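Local coordinates for chromosome partition protein Smc (Pyrococcus furiosus, PDB 3NWC) that probably serves in chromosome condensation and partitioning, its hinge domain, the part present here, mediating dimerization and binding DNA, at residues 7-12 and 167-172; 57-62 and 125-130; 131-136 and 150-155. All blocks are in the same frame, centred on the assembly; numbering follows the deposited sequence. Where two conformers were deposited one is given.

Interaction 1 (7-12 and 167-172); sequences ERELIA and HFRARG
The N-terminal helix 4-19 and the loop after strand 163-165 meet through Glu-9, Ala-12, Phe-168 and Arg-169. A bend at chi2 (-63°) places CD of Glu-9, and its carboxylate takes two successive backbone N-H groups of the loop. OE1 of Glu-9 accepts from N of Phe-168 at 2.8 Å, on its syn side and nearly straight (168° at the hydrogen). OE2 of Glu-9 accepts from N of Arg-169 at 3.0 Å and also from NH1 of Arg-169 at 2.8 Å, the two donors arriving from opposite faces of the carboxylate plane. With that plane and the guanidinium 82° apart, the salt bridge runs from one nitrogen to one oxygen. NH1 of Arg-169 also lies 3.6 Å above the centre of the His-167 ring. Beside this polar cluster, CB of Ala-12 rests 3.8 Å from CB of Phe-168. Phe-168 packs further on Arg-88 of the second subunit. Joining an N-terminal helix to a C-terminal loop in this way is consistent with a hinge inserted into a coiled coil, whose incoming and outgoing chains must lie close together.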
ATOM      1  N   GLU A   7      -2.702   9.112 -21.032  1.00 23.65           N
ATOM      2  CA  GLU A   7      -2.702  10.412 -20.379  1.00 21.85           C
ATOM      3  C   GLU A   7      -3.858  10.492 -19.407  1.00 17.66           C
ATOM      4  O   GLU A   7      -3.706  10.997 -18.295  1.00 19.29           O
ATOM      5  CB  GLU A   7      -2.804  11.550 -21.405  1.00 21.77           C
ATOM      6  CG  GLU A   7      -1.513  11.783 -22.153  1.00 32.76           C
ATOM      7  CD  GLU A   7      -1.602  12.881 -23.191  0.17 37.08           C
ATOM      8  OE1 GLU A   7      -2.719  13.359 -23.480  0.55 33.13           O
ATOM      9  OE2 GLU A   7      -0.537  13.261 -23.719  1.00 38.19           O
ATOM     10  N   ARG A   8      -5.026  10.017 -19.838  1.00 16.99           N
ATOM     11  CA  ARG A   8      -6.201  10.010 -18.971  1.00 14.56           C
ATOM     12  C   ARG A   8      -5.923   9.161 -17.726  1.00 17.28           C
ATOM     13  O   ARG A   8      -6.267   9.552 -16.598  1.00 19.08           O
ATOM     14  CB  ARG A   8      -7.435   9.501 -19.732  1.00 16.14           C
ATOM     15  CG  ARG A   8      -7.879  10.461 -20.846  1.00 20.20           C
ATOM     16  CD  ARG A   8      -9.135   9.985 -21.544  1.00 28.88           C
ATOM     17  NE  ARG A   8      -9.587  10.987 -22.504  1.00 32.30           N
ATOM     18  CZ  ARG A   8     -10.371  12.017 -22.188  1.00 42.91           C
ATOM     19  NH1 ARG A   8     -10.799  12.160 -20.944  1.00 34.88           N
ATOM     20  NH2 ARG A   8     -10.736  12.900 -23.110  1.00 44.25           N
ATOM     21  N   GLU A   9      -5.311   8.005 -17.937  1.00 16.43           N
ATOM     22  CA  GLU A   9      -4.935   7.110 -16.834  1.00 14.22           C
ATOM     23  C   GLU A   9      -4.035   7.808 -15.832  1.00 14.38           C
ATOM     24  O   GLU A   9      -4.229   7.689 -14.621  1.00 18.24           O
ATOM     25  CB  GLU A   9      -4.209   5.848 -17.359  1.00 18.97           C
ATOM     26  CG  GLU A   9      -5.130   4.788 -17.949  1.00 22.47           C
ATOM     27  CD  GLU A   9      -6.091   4.230 -16.916  0.69 15.21           C
ATOM     28  OE1 GLU A   9      -5.654   3.405 -16.093  0.65 14.19           O
ATOM     29  OE2 GLU A   9      -7.278   4.620 -16.925  0.83 14.27           O
ATOM     30  N   LEU A  10      -3.024   8.503 -16.334  1.00 13.77           N
ATOM     31  CA  LEU A  10      -2.084   9.221 -15.470  1.00 13.62           C
ATOM     32  C   LEU A  10      -2.762  10.315 -14.654  1.00 17.25           C
ATOM     33  O   LEU A  10      -2.547  10.431 -13.448  1.00 15.72           O
ATOM     34  CB  LEU A  10      -0.940   9.836 -16.291  1.00 17.41           C
ATOM     35  CG  LEU A  10       0.093  10.656 -15.511  1.00 18.16           C
ATOM     36  CD1 LEU A  10       0.794   9.784 -14.478  1.00 18.36           C
ATOM     37  CD2 LEU A  10       1.116  11.305 -16.440  1.00 23.22           C
ATOM     38  N   ILE A  11      -3.573  11.137 -15.309  1.00 15.05           N
ATOM     39  CA  ILE A  11      -4.302  12.182 -14.596  0.58 15.14           C
ATOM     40  C   ILE A  11      -5.152  11.558 -13.498  1.00 14.32           C
ATOM     41  O   ILE A  11      -5.176  12.044 -12.363  1.00 13.95           O
ATOM     42  CB  ILE A  11      -5.210  13.007 -15.545  0.58 16.51           C
ATOM     43  CG1 ILE A  11      -4.369  13.677 -16.633  0.58 18.46           C
ATOM     44  CG2 ILE A  11      -5.990  14.051 -14.752  0.58 16.29           C
ATOM     45  CD1 ILE A  11      -3.371  14.683 -16.101  0.58 20.80           C
ATOM     46  N   ALA A  12      -5.852  10.476 -13.841  1.00 13.95           N
ATOM     47  CA  ALA A  12      -6.734   9.825 -12.873  1.00 15.17           C
ATOM     48  C   ALA A  12      -5.932   9.237 -11.722  1.00 15.69           C
ATOM     49  O   ALA A  12      -6.286   9.384 -10.569  1.00 15.21           O
ATOM     50  CB  ALA A  12      -7.601   8.769 -13.527  1.00 13.78           C
ATOM     51  N   HIS A 167      -8.499   0.144 -15.040  1.00 17.99           N
ATOM     52  CA  HIS A 167      -8.390   1.563 -15.322  1.00 16.37           C
ATOM     53  C   HIS A 167      -8.401   2.411 -14.073  1.00 15.54           C
ATOM     54  O   HIS A 167      -9.239   2.233 -13.181  1.00 19.01           O
ATOM     55  CB  HIS A 167      -9.537   2.017 -16.225  1.00 19.79           C
ATOM     56  CG  HIS A 167      -9.495   1.411 -17.587  1.00 26.20           C
ATOM     57  ND1 HIS A 167     -10.589   1.401 -18.428  1.00 38.30           N
ATOM     58  CD2 HIS A 167      -8.496   0.792 -18.255  1.00 25.61           C
ATOM     59  CE1 HIS A 167     -10.260   0.799 -19.559  1.00 31.38           C
ATOM     60  NE2 HIS A 167      -8.998   0.419 -19.478  1.00 37.28           N
ATOM     61  N   PHE A 168      -7.497   3.374 -14.032  1.00 14.44           N
ATOM     62  CA  PHE A 168      -7.606   4.443 -13.046  1.00 16.83           C
ATOM     63  C   PHE A 168      -8.764   5.368 -13.404  1.00 18.77           C
ATOM     64  O   PHE A 168      -9.438   5.902 -12.531  1.00 16.25           O
ATOM     65  CB  PHE A 168      -6.314   5.257 -12.993  1.00 13.04           C
ATOM     66  CG  PHE A 168      -5.185   4.557 -12.293  1.00 13.88           C
ATOM     67  CD1 PHE A 168      -5.081   4.596 -10.914  1.00 17.78           C
ATOM     68  CD2 PHE A 168      -4.229   3.861 -13.018  1.00 15.09           C
ATOM     69  CE1 PHE A 168      -4.034   3.957 -10.262  1.00 16.37           C
ATOM     70  CE2 PHE A 168      -3.187   3.214 -12.368  1.00 16.19           C
ATOM     71  CZ  PHE A 168      -3.090   3.278 -10.991  1.00 15.69           C
ATOM     72  N   ARG A 169      -8.983   5.579 -14.692  1.00 16.95           N
ATOM     73  CA  ARG A 169      -9.947   6.611 -15.084  1.00 16.25           C
ATOM     74  C   ARG A 169     -11.358   6.082 -14.890  1.00 19.92           C
ATOM     75  O   ARG A 169     -11.649   4.911 -15.153  1.00 17.82           O
ATOM     76  CB  ARG A 169      -9.701   7.078 -16.512  1.00 20.57           C
ATOM     77  CG  ARG A 169     -10.003   6.054 -17.571  1.00 20.29           C
ATOM     78  CD  ARG A 169      -9.379   6.474 -18.887  1.00 24.23           C
ATOM     79  NE  ARG A 169      -9.736   5.564 -19.969  1.00 29.75           N
ATOM     80  CZ  ARG A 169      -9.046   4.479 -20.301  1.00 26.16           C
ATOM     81  NH1 ARG A 169      -7.940   4.151 -19.636  1.00 24.95           N
ATOM     82  NH2 ARG A 169      -9.459   3.722 -21.308  1.00 29.47           N
ATOM     83  N   ALA A 170     -12.222   6.956 -14.392  1.00 16.83           N
ATOM     84  CA  ALA A 170     -13.560   6.563 -14.015  1.00 17.17           C
ATOM     85  C   ALA A 170     -14.486   6.677 -15.217  1.00 19.41           C
ATOM     86  O   ALA A 170     -14.154   7.314 -16.213  1.00 21.04           O
ATOM     87  CB  ALA A 170     -14.055   7.442 -12.892  1.00 18.42           C
ATOM     88  N   ARG A 171     -15.647   6.049 -15.107  1.00 20.80           N
ATOM     89  CA  ARG A 171     -16.636   6.076 -16.186  1.00 20.65           C
ATOM     90  C   ARG A 171     -17.105   7.509 -16.455  1.00 29.06           C
ATOM     91  O   ARG A 171     -17.122   7.965 -17.607  1.00 25.40           O
ATOM     92  CB  ARG A 171     -17.812   5.171 -15.827  1.00 24.49           C
ATOM     93  CG  ARG A 171     -18.968   5.203 -16.819  1.00 25.49           C
ATOM     94  CD  ARG A 171     -20.099   4.291 -16.365  1.00 28.90           C
ATOM     95  NE  ARG A 171     -19.742   2.875 -16.454  1.00 29.66           N
ATOM     96  CZ  ARG A 171     -19.753   2.162 -17.577  1.00 37.05           C
ATOM     97  NH1 ARG A 171     -20.094   2.727 -18.728  1.00 38.29           N
ATOM     98  NH2 ARG A 171     -19.416   0.881 -17.546  1.00 36.18           N
ATOM     99  N   GLY A 172     -17.464   8.212 -15.384  1.00 20.07           N
ATOM    100  CA  GLY A 172     -17.997   9.564 -15.484  1.00 22.68           C
ATOM    101  C   GLY A 172     -19.413   9.595 -16.035  1.00 25.73           C
ATOM    102  O   GLY A 172     -19.942   8.574 -16.479  1.00 23.52           O
TER

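Interaction 2 (57-62 and 125-130); sequences VALGNR and KFALGD
Helices 52-59 and 121-128 come together near their C-terminal ends, with CA of Leu-59 and CA of Ala-127 6.4 Å apart as the closest pair, and no direct hydrogen bond joins the two segments. Chi1 of -69° sets CG of Leu-128 anti to its carbonyl carbon, against CD2 of Leu-59. CD2 of Leu-128 touches CB of Ala-58 at 3.7 Å, while CD1 of Leu-128 meets CD2 of Leu-59 at 4.0 Å, the two leucine side chains crossing at about a right angle. CD2 of Leu-59 also packs on CB of Ala-127 at 3.9 Å. An alanine in place of Leu-128 would probably leave CB of Ala-58 without its methyl partner from this helix and open a gap beside Leu-59. On the other flank, in one of two deposited conformers of Arg-62, CZ of Phe-126 stands over the centre of the guanidinium face, 3.6 Å from CZ of Arg-62. The ring's edge meets that face, the planes 77° apart. NH2 of Arg-62 forms a salt bridge with Glu-158 of the second subunit. Between the helices a water donates to O of Ala-58 (3.0 Å) and to O of Ala-127 (2.7 Å), two acceptors that cannot bond to each other. The chemistry is thus largely dispersive, with one water bridging the two main-chain oxygens, that of Ala-58 also bonded to Arg-148.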
ATOM      1  N   VAL A  57       2.605   4.474 -11.185  1.00 12.82           N
ATOM      2  CA  VAL A  57       2.106   3.165 -10.750  1.00 16.47           C
ATOM      3  C   VAL A  57       3.132   2.408  -9.897  1.00 19.49           C
ATOM      4  O   VAL A  57       2.799   1.817  -8.853  1.00 17.87           O
ATOM      5  CB  VAL A  57       1.659   2.307 -11.966  1.00 13.89           C
ATOM      6  CG1 VAL A  57       1.363   0.873 -11.555  1.00 17.43           C
ATOM      7  CG2 VAL A  57       0.447   2.951 -12.667  1.00 20.10           C
ATOM      8  N   ALA A  58       4.386   2.407 -10.328  1.00 14.31           N
ATOM      9  CA  ALA A  58       5.369   1.623  -9.588  1.00 16.45           C
ATOM     10  C   ALA A  58       5.676   2.198  -8.202  1.00 17.25           C
ATOM     11  O   ALA A  58       6.029   1.455  -7.272  1.00 16.31           O
ATOM     12  CB  ALA A  58       6.657   1.435 -10.402  1.00 12.84           C
ATOM     13  N   LEU A  59       5.593   3.519  -8.067  1.00 15.54           N
ATOM     14  CA  LEU A  59       5.753   4.146  -6.756  1.00 16.18           C
ATOM     15  C   LEU A  59       4.527   3.880  -5.896  1.00 21.42           C
ATOM     16  O   LEU A  59       4.641   3.553  -4.718  1.00 20.36           O
ATOM     17  CB  LEU A  59       5.919   5.649  -6.898  1.00 18.26           C
ATOM     18  CG  LEU A  59       7.281   6.312  -6.815  1.00 28.07           C
ATOM     19  CD1 LEU A  59       7.089   7.818  -6.782  1.00 23.35           C
ATOM     20  CD2 LEU A  59       8.004   5.853  -5.560  1.00 21.68           C
ATOM     21  N   GLY A  60       3.347   4.029  -6.488  1.00 21.79           N
ATOM     22  CA  GLY A  60       2.106   3.846  -5.745  1.00 22.45           C
ATOM     23  C   GLY A  60       2.104   4.670  -4.468  1.00 24.95           C
ATOM     24  O   GLY A  60       2.472   5.850  -4.484  1.00 21.67           O
ATOM     25  N   ASN A  61       1.706   4.053  -3.360  1.00 24.27           N
ATOM     26  CA  ASN A  61       1.618   4.763  -2.084  0.71 28.18           C
ATOM     27  C   ASN A  61       2.967   5.211  -1.557  1.00 23.42           C
ATOM     28  O   ASN A  61       3.050   6.079  -0.691  1.00 22.92           O
ATOM     29  CB  ASN A  61       0.937   3.899  -1.022  0.71 31.08           C
ATOM     30  CG  ASN A  61      -0.551   3.823  -1.208  0.71 34.18           C
ATOM     31  OD1 ASN A  61      -1.140   4.640  -1.914  0.71 32.53           O
ATOM     32  ND2 ASN A  61      -1.178   2.844  -0.566  0.71 39.09           N
ATOM     33  N   ARG A  62       4.034   4.623  -2.066  1.00 22.41           N
ATOM     34  CA  ARG A  62       5.358   4.997  -1.600  0.62 19.32           C
ATOM     35  C   ARG A  62       5.620   6.464  -1.894  1.00 17.66           C
ATOM     36  O   ARG A  62       6.399   7.107  -1.216  1.00 17.64           O
ATOM     37  CB  ARG A  62       6.434   4.117  -2.238  0.62 22.16           C
ATOM     38  CG  ARG A  62       6.340   2.660  -1.829  0.62 27.77           C
ATOM     39  CD  ARG A  62       6.187   2.541  -0.336  0.62 25.18           C
ATOM     40  NE  ARG A  62       6.149   1.151   0.091  0.62 29.26           N
ATOM     41  CZ  ARG A  62       6.184   0.760   1.357  0.62 25.83           C
ATOM     42  NH1 ARG A  62       6.270   1.659   2.335  0.62 15.37           N
ATOM     43  NH2 ARG A  62       6.147  -0.534   1.641  0.62 26.54           N
ATOM     44  N   LYS A 125      15.830   3.654  -3.976  1.00 15.61           N
ATOM     45  CA  LYS A 125      16.053   2.280  -4.406  0.54 18.07           C
ATOM     46  C   LYS A 125      15.203   1.296  -3.605  1.00 15.38           C
ATOM     47  O   LYS A 125      14.849   0.229  -4.101  1.00 18.09           O
ATOM     48  CB  LYS A 125      17.537   1.923  -4.337  0.54 20.41           C
ATOM     49  CG  LYS A 125      18.359   2.614  -5.408  0.54 22.03           C
ATOM     50  CD  LYS A 125      19.851   2.444  -5.160  0.54 24.54           C
ATOM     51  CE  LYS A 125      20.664   3.180  -6.214  0.54 34.05           C
ATOM     52  NZ  LYS A 125      20.369   2.664  -7.584  0.54 35.60           N
ATOM     53  N   PHE A 126      14.876   1.654  -2.371  1.00 16.20           N
ATOM     54  CA  PHE A 126      13.902   0.857  -1.629  1.00 15.66           C
ATOM     55  C   PHE A 126      12.563   0.831  -2.382  1.00 17.11           C
ATOM     56  O   PHE A 126      11.934  -0.215  -2.513  1.00 17.15           O
ATOM     57  CB  PHE A 126      13.695   1.398  -0.214  1.00 17.86           C
ATOM     58  CG  PHE A 126      12.319   1.125   0.325  1.00 16.67           C
ATOM     59  CD1 PHE A 126      11.981  -0.138   0.789  1.00 22.82           C
ATOM     60  CD2 PHE A 126      11.364   2.115   0.324  1.00 19.72           C
ATOM     61  CE1 PHE A 126      10.711  -0.391   1.256  1.00 25.60           C
ATOM     62  CE2 PHE A 126      10.100   1.868   0.791  1.00 24.38           C
ATOM     63  CZ  PHE A 126       9.778   0.614   1.261  1.00 21.67           C
ATOM     64  N   ALA A 127      12.129   1.978  -2.898  1.00 16.05           N
ATOM     65  CA  ALA A 127      10.820   2.037  -3.558  1.00 13.59           C
ATOM     66  C   ALA A 127      10.820   1.470  -4.980  1.00 18.84           C
ATOM     67  O   ALA A 127       9.860   0.825  -5.409  1.00 17.03           O
ATOM     68  CB  ALA A 127      10.301   3.481  -3.576  1.00 16.45           C
ATOM     69  N   LEU A 128      11.890   1.739  -5.725  1.00 15.19           N
ATOM     70  CA  LEU A 128      11.892   1.474  -7.157  1.00 13.54           C
ATOM     71  C   LEU A 128      13.062   0.625  -7.631  1.00 15.44           C
ATOM     72  O   LEU A 128      13.151   0.317  -8.811  1.00 17.37           O
ATOM     73  CB  LEU A 128      11.911   2.801  -7.920  1.00 15.96           C
ATOM     74  CG  LEU A 128      10.604   3.605  -7.786  1.00 15.69           C
ATOM     75  CD1 LEU A 128      10.801   5.006  -8.349  1.00 16.54           C
ATOM     76  CD2 LEU A 128       9.497   2.878  -8.536  1.00 18.60           C
ATOM     77  N   GLY A 129      13.932   0.246  -6.703  1.00 17.32           N
ATOM     78  CA  GLY A 129      15.200  -0.405  -7.041  1.00 16.59           C
ATOM     79  C   GLY A 129      15.150  -1.762  -7.712  1.00 21.40           C
ATOM     80  O   GLY A 129      16.095  -2.148  -8.398  1.00 25.00           O
ATOM     81  N   ASP A 130      14.069  -2.508  -7.521  1.00 17.52           N
ATOM     82  CA  ASP A 130      13.944  -3.761  -8.246  1.00 19.87           C
ATOM     83  C   ASP A 130      12.790  -3.754  -9.234  1.00 20.63           C
ATOM     84  O   ASP A 130      12.397  -4.799  -9.733  1.00 18.73           O
ATOM     85  CB  ASP A 130      13.903  -4.972  -7.294  1.00 26.62           C
ATOM     86  CG  ASP A 130      12.610  -5.067  -6.487  0.58 23.72           C
ATOM     87  OD1 ASP A 130      11.816  -4.105  -6.444  0.83 22.95           O
ATOM     88  OD2 ASP A 130      12.393  -6.130  -5.871  0.58 23.12           O
TER
HETATM   89  O   HOH W   1       7.292   1.136  -4.583  1.00 26.56           O

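Interaction 3 (131-136 and 150-155)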
ATOM      1  N   THR A 131      12.278  -2.561  -9.547  1.00 16.06           N
ATOM      2  CA  THR A 131      11.229  -2.452 -10.553  1.00 15.97           C
ATOM      3  C   THR A 131      11.783  -2.350 -11.969  1.00 14.86           C
ATOM      4  O   THR A 131      12.649  -1.537 -12.255  1.00 16.73           O
ATOM      5  CB  THR A 131      10.288  -1.245 -10.296  1.00 16.81           C
ATOM      6  OG1 THR A 131       9.746  -1.356  -8.983  1.00 17.32           O
ATOM      7  CG2 THR A 131       9.142  -1.236 -11.297  1.00 16.97           C
ATOM      8  N   VAL A 132      11.222  -3.164 -12.851  1.00 17.66           N
ATOM      9  CA  VAL A 132      11.527  -3.110 -14.260  1.00 16.18           C
ATOM     10  C   VAL A 132      10.308  -2.709 -15.065  1.00 20.19           C
ATOM     11  O   VAL A 132       9.179  -3.128 -14.779  1.00 17.79           O
ATOM     12  CB  VAL A 132      12.062  -4.493 -14.729  1.00 24.30           C
ATOM     13  CG1 VAL A 132      12.367  -4.481 -16.205  1.00 28.37           C
ATOM     14  CG2 VAL A 132      13.289  -4.871 -13.914  1.00 22.47           C
ATOM     15  N   ILE A 133      10.539  -1.864 -16.067  1.00 22.88           N
ATOM     16  CA  ILE A 133       9.482  -1.422 -16.962  1.00 19.59           C
ATOM     17  C   ILE A 133       9.492  -2.315 -18.192  1.00 26.00           C
ATOM     18  O   ILE A 133      10.538  -2.512 -18.825  1.00 24.03           O
ATOM     19  CB  ILE A 133       9.696   0.037 -17.385  1.00 17.18           C
ATOM     20  CG1 ILE A 133       9.827   0.933 -16.146  1.00 19.73           C
ATOM     21  CG2 ILE A 133       8.567   0.505 -18.292  1.00 19.76           C
ATOM     22  CD1 ILE A 133      10.230   2.368 -16.457  1.00 18.09           C
ATOM     23  N   VAL A 134       8.329  -2.875 -18.500  1.00 22.75           N
ATOM     24  CA  VAL A 134       8.138  -3.719 -19.668  1.00 33.14           C
ATOM     25  C   VAL A 134       6.997  -3.143 -20.512  1.00 32.95           C
ATOM     26  O   VAL A 134       6.187  -2.350 -20.023  1.00 28.09           O
ATOM     27  CB  VAL A 134       7.824  -5.169 -19.264  1.00 27.60           C
ATOM     28  CG1 VAL A 134       8.871  -5.679 -18.272  1.00 31.00           C
ATOM     29  CG2 VAL A 134       6.441  -5.263 -18.653  1.00 30.36           C
ATOM     30  N   ASN A 135       6.936  -3.539 -21.778  1.00 35.86           N
ATOM     31  CA  ASN A 135       6.015  -2.906 -22.722  1.00 40.63           C
ATOM     32  C   ASN A 135       4.544  -3.317 -22.611  1.00 35.56           C
ATOM     33  O   ASN A 135       3.659  -2.517 -22.915  1.00 43.38           O
ATOM     34  CB  ASN A 135       6.507  -3.104 -24.157  1.00 38.55           C
ATOM     35  CG  ASN A 135       7.890  -2.539 -24.374  1.00 51.76           C
ATOM     36  OD1 ASN A 135       8.893  -3.167 -24.024  1.00 51.38           O
ATOM     37  ND2 ASN A 135       7.958  -1.347 -24.955  1.00 63.27           N
ATOM     38  N   SER A 136       4.278  -4.554 -22.203  1.00 37.29           N
ATOM     39  CA  SER A 136       2.893  -5.020 -22.097  1.00 42.88           C
ATOM     40  C   SER A 136       2.708  -6.213 -21.158  1.00 39.89           C
ATOM     41  O   SER A 136       3.674  -6.745 -20.620  1.00 34.70           O
ATOM     42  CB  SER A 136       2.315  -5.329 -23.483  1.00 45.61           C
ATOM     43  OG  SER A 136       3.314  -5.802 -24.366  1.00 41.45           O
ATOM     44  N   VAL A 150       6.388  -3.183 -14.055  1.00 16.96           N
ATOM     45  CA  VAL A 150       5.250  -2.308 -14.298  1.00 15.88           C
ATOM     46  C   VAL A 150       5.169  -2.187 -15.812  1.00 17.32           C
ATOM     47  O   VAL A 150       6.196  -2.080 -16.470  1.00 18.45           O
ATOM     48  CB  VAL A 150       5.424  -0.938 -13.604  1.00 17.55           C
ATOM     49  CG1 VAL A 150       6.732  -0.234 -14.056  1.00 18.58           C
ATOM     50  CG2 VAL A 150       4.217  -0.063 -13.843  1.00 17.46           C
ATOM     51  N   THR A 151       3.971  -2.263 -16.375  1.00 20.43           N
ATOM     52  CA  THR A 151       3.846  -2.087 -17.824  1.00 23.81           C
ATOM     53  C   THR A 151       3.727  -0.611 -18.132  1.00 21.43           C
ATOM     54  O   THR A 151       3.386   0.181 -17.266  1.00 22.54           O
ATOM     55  CB  THR A 151       2.645  -2.834 -18.429  1.00 20.83           C
ATOM     56  OG1 THR A 151       1.418  -2.220 -18.006  1.00 22.06           O
ATOM     57  CG2 THR A 151       2.665  -4.297 -18.023  1.00 21.30           C
ATOM     58  N   ILE A 152       4.012  -0.241 -19.374  1.00 21.49           N
ATOM     59  CA  ILE A 152       3.953   1.148 -19.767  1.00 20.50           C
ATOM     60  C   ILE A 152       2.540   1.700 -19.576  1.00 18.56           C
ATOM     61  O   ILE A 152       2.364   2.882 -19.342  1.00 20.15           O
ATOM     62  CB  ILE A 152       4.388   1.335 -21.235  1.00 21.69           C
ATOM     63  CG1 ILE A 152       5.908   1.254 -21.334  1.00 33.64           C
ATOM     64  CG2 ILE A 152       3.940   2.685 -21.755  1.00 34.34           C
ATOM     65  CD1 ILE A 152       6.597   2.516 -20.857  1.00 37.21           C
ATOM     66  N   GLU A 153       1.546   0.822 -19.658  1.00 21.39           N
ATOM     67  CA  GLU A 153       0.153   1.247 -19.561  1.00 19.84           C
ATOM     68  C   GLU A 153      -0.410   1.141 -18.152  1.00 20.78           C
ATOM     69  O   GLU A 153      -1.566   1.507 -17.906  1.00 23.98           O
ATOM     70  CB  GLU A 153      -0.709   0.483 -20.564  1.00 25.69           C
ATOM     71  CG  GLU A 153      -0.415   0.884 -22.006  1.00 29.45           C
ATOM     72  CD  GLU A 153      -0.502   2.387 -22.214  0.58 31.45           C
ATOM     73  OE1 GLU A 153      -1.162   3.065 -21.399  0.28 30.17           O
ATOM     74  OE2 GLU A 153       0.088   2.894 -23.190  0.28 31.90           O
ATOM     75  N   GLY A 154       0.406   0.625 -17.233  1.00 19.59           N
ATOM     76  CA  GLY A 154       0.102   0.747 -15.822  1.00 21.53           C
ATOM     77  C   GLY A 154      -0.355  -0.475 -15.055  1.00 15.92           C
ATOM     78  O   GLY A 154      -0.947  -0.341 -13.982  1.00 18.44           O
ATOM     79  N   GLU A 155      -0.114  -1.665 -15.588  1.00 18.54           N
ATOM     80  CA  GLU A 155      -0.294  -2.861 -14.776  1.00 21.66           C
ATOM     81  C   GLU A 155       0.919  -3.023 -13.869  1.00 19.31           C
ATOM     82  O   GLU A 155       2.032  -2.646 -14.236  1.00 19.25           O
ATOM     83  CB  GLU A 155      -0.506  -4.102 -15.639  1.00 21.17           C
ATOM     84  CG  GLU A 155      -1.856  -4.154 -16.326  1.00 24.60           C
ATOM     85  CD  GLU A 155      -1.891  -3.388 -17.627  0.78 21.85           C
ATOM     86  OE1 GLU A 155      -0.844  -3.313 -18.307  0.71 23.03           O
ATOM     87  OE2 GLU A 155      -2.975  -2.869 -17.974  0.78 21.66           O
TER
HETATM   88  O   HOH W   2       1.453  -1.724 -21.626  1.00 31.78           O
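Strands 131-134 and 148-151 are neighbouring parallel strands in the mixed sheet of the hinge domain, with Ile-133 paired to Val-150 and Val-134 to Thr-151. The backbone bonds establish the register: N of Val-150 donates to O of Val-132 at 2.9 Å, and N of Val-134 donates to O of Val-150 at 3.1 Å with 168° at the hydrogen. A weak bond from N of Ile-152 to O of Val-134 carries the pairing past the strand end. The same carbonyl of Val-134 receives a CA-H...O contact from CA of Thr-151 at 3.2 Å.

Apolar contacts lie on both faces. On that of Ile-133 and Val-150 the two side chains run alongside each other and point the same way, CG1 to CG1 at 3.9 Å. CG2 of Thr-131 touches CG1 of Val-150, and CG2 of Ile-133 meets CD1 of Ile-152. Helix 52-59 packs on this face through Ala-54, Val-57 and Ala-58. On the opposite face, CG2 of Val-134 abuts CG2 of Thr-151 at 3.9 Å.

Polar bonds within 150-155 fix the type I turn from Thr-151 to Gly-154, closed by N of Gly-154 donating to O of Thr-151 at 3.0 Å; it leads into the antiparallel strand 156-157. Beyond the turn, OE2 of Glu-155 forms a salt bridge with Lys-82 of the second subunit. With chi1 at 69°, OG1 of Thr-151 sits between its own backbone N and carbonyl carbon; there it donates to OE1 of Glu-155, from 40° above the carboxylate plane, and accepts from N of Glu-155 at 2.9 Å.

Helix 52-59 ties the three contacts together. Val-57, at the start of interaction 2, packs against Phe-168 of interaction 1 and Val-150 of interaction 3, and Ala-58 adds contacts to Thr-131 and Val-150. The centres of interactions 2 and 3 are 13 Å apart; that of interaction 1 lies about 17 Å from interaction 3 and 21 Å from interaction 2. Along the chain, interaction 1 spans the other two: 7-12 comes first and 167-172 last, while interaction 2 closes just before interaction 3 opens, helix 121-128 running into strand 131-134. All three touch the second subunit, so the packing within the chain is continuous with the hinge dimer interface.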